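Local coordinates for cupin type-2 domain-containing protein (Ralstonia eutropha, PDB 2OPK) that is of unknown function but adopts a cupin fold and has been proposed, without proof, to act as a mannose-6-phosphate isomerase, at residues B[36-41]-B[94-99]; B[7-12]-B[103-108]. One frame throughout, in Å; residues are numbered along the deposited sequence.

In the fold
From the N terminus, the chain first lays down 7-12, the end of strand 5-8 and the turn after it, which meets strand 102-109 only after about ninety further residues; contact 2 thus closes most of the chain into one long loop. Within that loop, contact 1 closes a shorter one, bringing the end of strand 31-38 against the end of strand 91-96. The two loops nest and do not cross. Contact 1 ties the five-stranded sheet to the three-stranded one, whereas contact 2 packs the N-terminal segment on the five-stranded sheet. Strands 31-38 and 102-109 are neighbours there, and S38 OG to W104 NE1 joins the contacts directly.

Contact 1: B[36-41]-B[94-99]; sequences IISNGQ and AWTDGG
T96 carries this contact, its side chain turned toward the loop that follows strand 31-38. A direct hydrogen bond spans the segments: T96 OG1 donates to Q41 O at 2.7 Å, arriving in the carbonyl plane on a lone pair. With chi1 at 59°, OG1 occupies the crowded position between the backbone N and the carbonyl carbon, tucked 3.0 Å from G40 CA. G40 has a positive phi of 89°, a backbone shape that glycine, having no side chain, takes without a clash with N39 O.

Two waters add bridges between the backbones. One donates to G40 O and accepts from T96 N, the latter at 3.0 Å; the other donates to D97 O at 2.7 Å and takes a weak bond from G40 N.

Apolar packing is slight: T96 CG2, anti to its carbonyl carbon, rests 3.7 Å from S38 CB. The hydroxyl of S38 is engaged elsewhere, with E20 OE2 and W104 NE1.

Bonds inside each segment help to shape the loops. N39 N donates almost straight to Q41 OE1 (170°) from above the carbonyl plane, so the Q41 side chain folds back over its own turn. D97 OD1 accepts from G99 N through its anti lone pair, an Asx turn, while its OD2 is bonded to S63 OG.

An unknown ligand lies near the S38 side chain, a possible sign of a pocket. On one side S38 pairs through its backbone with T102 of strand 102-109; on the other, A94 and W95 of strand 91-96 both face G65 of strand 64-68, a classic beta bulge. The contact therefore joins the strand ends of the two sheets of the cupin fold.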
loop_
_atom_site.group_PDB
_atom_site.type_symbol
_atom_site.label_atom_id
_atom_site.label_comp_id
_atom_site.label_asym_id
_atom_site.label_seq_id
_atom_site.Cartn_x
_atom_site.Cartn_y
_atom_site.Cartn_z
ATOM N N ILE B 36 -5.145 6.365 6.245
ATOM C CA ILE B 36 -5.216 7.708 6.825
ATOM C C ILE B 36 -6.109 8.514 5.904
ATOM O O ILE B 36 -5.982 8.428 4.664
ATOM C CB ILE B 36 -3.866 8.433 6.895
ATOM C CG1 ILE B 36 -2.803 7.532 7.519
ATOM C CG2 ILE B 36 -4.018 9.808 7.665
ATOM C CD1 ILE B 36 -1.311 8.068 7.475
ATOM N N ILE B 37 -7.048 9.257 6.496
ATOM C CA ILE B 37 -7.960 10.101 5.742
ATOM C C ILE B 37 -7.735 11.551 6.160
ATOM O O ILE B 37 -7.996 11.935 7.330
ATOM C CB ILE B 37 -9.443 9.727 5.989
ATOM C CG1 ILE B 37 -9.676 8.214 5.808
ATOM C CG2 ILE B 37 -10.369 10.534 5.086
ATOM C CD1 ILE B 37 -9.437 7.702 4.412
ATOM N N SER B 38 -7.235 12.346 5.213
ATOM C CA SER B 38 -7.031 13.765 5.399
ATOM C C SER B 38 -8.107 14.491 4.649
ATOM O O SER B 38 -8.647 14.009 3.642
ATOM C CB SER B 38 -5.676 14.201 4.852
ATOM O OG SER B 38 -4.610 13.477 5.440
ATOM N N ASN B 39 -8.417 15.668 5.158
ATOM C CA ASN B 39 -9.357 16.586 4.513
ATOM C C ASN B 39 -8.782 17.986 4.645
ATOM O O ASN B 39 -9.392 18.857 5.276
ATOM C CB ASN B 39 -10.734 16.526 5.174
ATOM C CG ASN B 39 -11.546 15.361 4.695
ATOM O OD1 ASN B 39 -12.106 15.408 3.598
ATOM N ND2 ASN B 39 -11.634 14.304 5.526
ATOM N N GLY B 40 -7.582 18.178 4.094
ATOM C CA GLY B 40 -6.968 19.499 4.059
ATOM C C GLY B 40 -6.105 19.904 5.226
ATOM O O GLY B 40 -5.554 21.005 5.221
ATOM N N GLN B 41 -5.913 19.015 6.185
ATOM C CA GLN B 41 -5.060 19.328 7.339
ATOM C C GLN B 41 -3.590 19.226 6.979
ATOM O O GLN B 41 -3.217 18.516 6.031
ATOM C CB GLN B 41 -5.322 18.399 8.549
ATOM C CG GLN B 41 -6.787 18.330 8.970
ATOM C CD GLN B 41 -7.558 17.221 8.257
ATOM O OE1 GLN B 41 -7.009 16.558 7.391
ATOM N NE2 GLN B 41 -8.839 17.058 8.578
ATOM N N ALA B 94 3.341 19.009 5.044
ATOM C CA ALA B 94 3.313 20.422 4.714
ATOM C C ALA B 94 1.889 20.862 4.280
ATOM O O ALA B 94 1.452 21.963 4.604
ATOM C CB ALA B 94 4.328 20.707 3.642
ATOM N N TRP B 95 1.163 19.995 3.566
ATOM C CA TRP B 95 -0.228 20.284 3.182
ATOM C C TRP B 95 -0.903 19.014 2.689
ATOM O O TRP B 95 -0.226 18.055 2.339
ATOM C CB TRP B 95 -0.327 21.355 2.063
ATOM C CG TRP B 95 0.093 20.855 0.684
ATOM C CD1 TRP B 95 -0.708 20.265 -0.250
ATOM C CD2 TRP B 95 1.416 20.888 0.111
ATOM N NE1 TRP B 95 0.026 19.903 -1.364
ATOM C CE2 TRP B 95 1.331 20.276 -1.173
ATOM C CE3 TRP B 95 2.660 21.375 0.548
ATOM C CZ2 TRP B 95 2.428 20.144 -2.005
ATOM C CZ3 TRP B 95 3.750 21.242 -0.284
ATOM C CH2 TRP B 95 3.632 20.636 -1.545
ATOM N N THR B 96 -2.236 19.042 2.644
ATOM C CA THR B 96 -3.044 18.022 1.980
ATOM C C THR B 96 -4.045 18.734 1.082
ATOM O O THR B 96 -4.326 19.895 1.281
ATOM C CB THR B 96 -3.760 17.018 2.951
ATOM O OG1 THR B 96 -4.639 17.696 3.871
ATOM C CG2 THR B 96 -2.740 16.230 3.734
ATOM N N ASP B 97 -4.578 18.001 0.102
ATOM C CA ASP B 97 -5.527 18.516 -0.870
ATOM C C ASP B 97 -6.661 19.289 -0.198
ATOM O O ASP B 97 -7.313 18.790 0.756
ATOM C CB ASP B 97 -6.093 17.356 -1.706
ATOM C CG ASP B 97 -6.668 17.798 -3.024
ATOM O OD1 ASP B 97 -7.699 18.512 -3.033
ATOM O OD2 ASP B 97 -6.098 17.393 -4.060
ATOM N N GLY B 98 -6.881 20.510 -0.687
ATOM C CA GLY B 98 -7.951 21.388 -0.170
ATOM C C GLY B 98 -9.337 21.210 -0.791
ATOM O O GLY B 98 -10.296 21.851 -0.361
ATOM N N GLY B 99 -9.444 20.348 -1.791
ATOM C CA GLY B 99 -10.666 20.160 -2.527
ATOM C C GLY B 99 -11.318 18.823 -2.382
ATOM O O GLY B 99 -12.480 18.683 -2.728
HETATM O O HOH W 1 -7.218 16.259 1.715
HETATM O O HOH W 2 -3.167 21.562 3.935
#

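Contact 2: B[7-12]-B[103-108]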
loop_
_atom_site.group_PDB
_atom_site.type_symbol
_atom_site.label_atom_id
_atom_site.label_comp_id
_atom_site.label_asym_id
_atom_site.label_seq_id
_atom_site.Cartn_x
_atom_site.Cartn_y
_atom_site.Cartn_z
ATOM N N GLY B 7 -11.462 -5.262 1.862
ATOM C CA GLY B 7 -12.022 -3.936 1.970
ATOM C C GLY B 7 -11.674 -3.134 0.737
ATOM O O GLY B 7 -11.075 -3.650 -0.217
ATOM N N ASN B 8 -12.110 -1.883 0.756
ATOM C CA ASN B 8 -11.762 -0.934 -0.266
ATOM C C ASN B 8 -11.311 0.317 0.449
ATOM O O ASN B 8 -12.004 0.796 1.356
ATOM C CB ASN B 8 -12.921 -0.642 -1.212
ATOM C CG ASN B 8 -12.499 0.229 -2.373
ATOM O OD1 ASN B 8 -12.376 1.446 -2.240
ATOM N ND2 ASN B 8 -12.258 -0.392 -3.517
ATOM N N LEU B 9 -10.142 0.821 0.045
ATOM C CA LEU B 9 -9.519 1.993 0.667
ATOM C C LEU B 9 -10.315 3.287 0.472
ATOM O O LEU B 9 -10.180 4.209 1.260
ATOM C CB LEU B 9 -8.121 2.185 0.114
ATOM C CG LEU B 9 -7.064 2.437 1.166
ATOM C CD1 LEU B 9 -6.874 1.230 2.103
ATOM C CD2 LEU B 9 -5.769 2.757 0.465
ATOM N N PHE B 10 -11.157 3.348 -0.556
ATOM C CA PHE B 10 -11.981 4.548 -0.847
ATOM C C PHE B 10 -13.435 4.510 -0.320
ATOM O O PHE B 10 -14.173 5.472 -0.482
ATOM C CB PHE B 10 -11.977 4.831 -2.347
ATOM C CG PHE B 10 -10.607 4.763 -2.957
ATOM C CD1 PHE B 10 -9.602 5.611 -2.526
ATOM C CD2 PHE B 10 -10.324 3.842 -3.957
ATOM C CE1 PHE B 10 -8.339 5.532 -3.065
ATOM C CE2 PHE B 10 -9.065 3.777 -4.526
ATOM C CZ PHE B 10 -8.072 4.616 -4.065
ATOM N N ALA B 11 -13.805 3.424 0.344
ATOM C CA ALA B 11 -15.140 3.205 0.899
ATOM C C ALA B 11 -15.230 3.825 2.283
ATOM O O ALA B 11 -14.250 3.847 2.988
ATOM C CB ALA B 11 -15.429 1.644 0.992
ATOM N N ASP B 12 -16.397 4.343 2.656
ATOM C CA ASP B 12 -16.629 4.897 3.995
ATOM C C ASP B 12 -15.611 5.966 4.383
ATOM O O ASP B 12 -15.102 5.956 5.504
ATOM C CB ASP B 12 -16.631 3.778 5.059
ATOM C CG ASP B 12 -17.563 2.626 4.689
ATOM O OD1 ASP B 12 -18.705 2.922 4.271
ATOM O OD2 ASP B 12 -17.173 1.432 4.838
ATOM N N VAL B 103 -6.557 10.176 0.790
ATOM C CA VAL B 103 -6.470 8.864 1.432
ATOM C C VAL B 103 -5.075 8.313 1.242
ATOM O O VAL B 103 -4.568 8.268 0.109
ATOM C CB VAL B 103 -7.505 7.842 0.830
ATOM C CG1 VAL B 103 -7.372 6.489 1.515
ATOM C CG2 VAL B 103 -8.934 8.398 0.942
ATOM N N TRP B 104 -4.468 7.883 2.343
ATOM C CA TRP B 104 -3.104 7.343 2.357
ATOM C C TRP B 104 -3.117 5.906 2.820
ATOM O O TRP B 104 -4.039 5.481 3.512
ATOM C CB TRP B 104 -2.236 8.036 3.374
ATOM C CG TRP B 104 -2.257 9.539 3.447
ATOM C CD1 TRP B 104 -3.276 10.314 3.857
ATOM C CD2 TRP B 104 -1.167 10.424 3.148
ATOM N NE1 TRP B 104 -2.906 11.637 3.834
ATOM C CE2 TRP B 104 -1.616 11.733 3.392
ATOM C CE3 TRP B 104 0.137 10.234 2.679
ATOM C CZ2 TRP B 104 -0.792 12.852 3.215
ATOM C CZ3 TRP B 104 0.962 11.329 2.511
ATOM C CH2 TRP B 104 0.496 12.626 2.761
ATOM N N LEU B 105 -2.057 5.194 2.459
ATOM C CA LEU B 105 -1.788 3.849 2.970
ATOM C C LEU B 105 -0.451 3.953 3.646
ATOM O O LEU B 105 0.512 4.447 3.042
ATOM C CB LEU B 105 -1.717 2.834 1.832
ATOM C CG LEU B 105 -1.520 1.383 2.276
ATOM C CD1 LEU B 105 -2.747 0.843 3.028
ATOM C CD2 LEU B 105 -1.251 0.549 1.056
ATOM N N ALA B 106 -0.389 3.542 4.908
ATOM C CA ALA B 106 0.810 3.676 5.700
ATOM C C ALA B 106 1.182 2.356 6.368
ATOM O O ALA B 106 0.306 1.627 6.864
ATOM C CB ALA B 106 0.641 4.786 6.732
ATOM N N VAL B 107 2.483 2.052 6.354
ATOM C CA VAL B 107 3.006 0.824 6.961
ATOM C C VAL B 107 4.078 1.215 7.958
ATOM O O VAL B 107 4.977 1.973 7.646
ATOM C CB VAL B 107 3.571 -0.181 5.941
ATOM C CG1 VAL B 107 3.990 -1.530 6.606
ATOM C CG2 VAL B 107 2.545 -0.436 4.791
ATOM N N HIS B 108 3.927 0.707 9.176
ATOM C CA HIS B 108 4.844 0.919 10.259
ATOM C C HIS B 108 5.479 -0.408 10.583
ATOM O O HIS B 108 4.796 -1.395 10.764
ATOM C CB HIS B 108 4.065 1.480 11.459
ATOM C CG HIS B 108 3.393 2.798 11.179
ATOM N ND1 HIS B 108 4.036 4.016 11.321
ATOM C CD2 HIS B 108 2.142 3.083 10.735
ATOM C CE1 HIS B 108 3.202 4.990 10.996
ATOM N NE2 HIS B 108 2.045 4.452 10.647
#
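V103 opens the strand's share of the contact and meets two residues of the turn that follows strand 5-8. Its CG1, anti to the backbone N (chi1 179°), points at L9, lying 3.6 Å from L9 O and 4.1 Å from L9 CG, and the two side chains cross obliquely. Its other methyl, V103 CG2, comes to the edge of the F10 ring near the ring plane, 4.5 Å from F10 CD1.

W104 turns its side chain the other way, toward S38, and the indole touches V57 and V59; an unknown ligand lies beside it. Toward 7-12 it offers little beyond its backbone, W104 O standing 4.4 Å from L9 CD2. L105 returns to the contact with its tip: L105 CD1 meets L9 CD1 at 4.2 Å, and L25 of strand 21-28 packs against both leucines.

The turn that presents L9 and F10 is a type I beta turn from N8 to A11. N8 OD1 accepts from F10 N at 2.8 Å, forming an Asx turn, while N8 ND2 reaches D81 of the second subunit. G7 and N8 pair antiparallel with a strand of that subunit, extending the sheet across the interface; L105 packs on L105 of the second subunit.

The side chains meet through aliphatic groups and one ring edge, with two backbone carbonyl oxygens against methyl groups, so burial of apolar surface, rather than polar pairing between the segments, is probably what this contact contributes. L9 O, against which V103 CG1 rests, is satisfied by R35 NH1, which also bonds A11 O and probably pins the turn over this apolar patch.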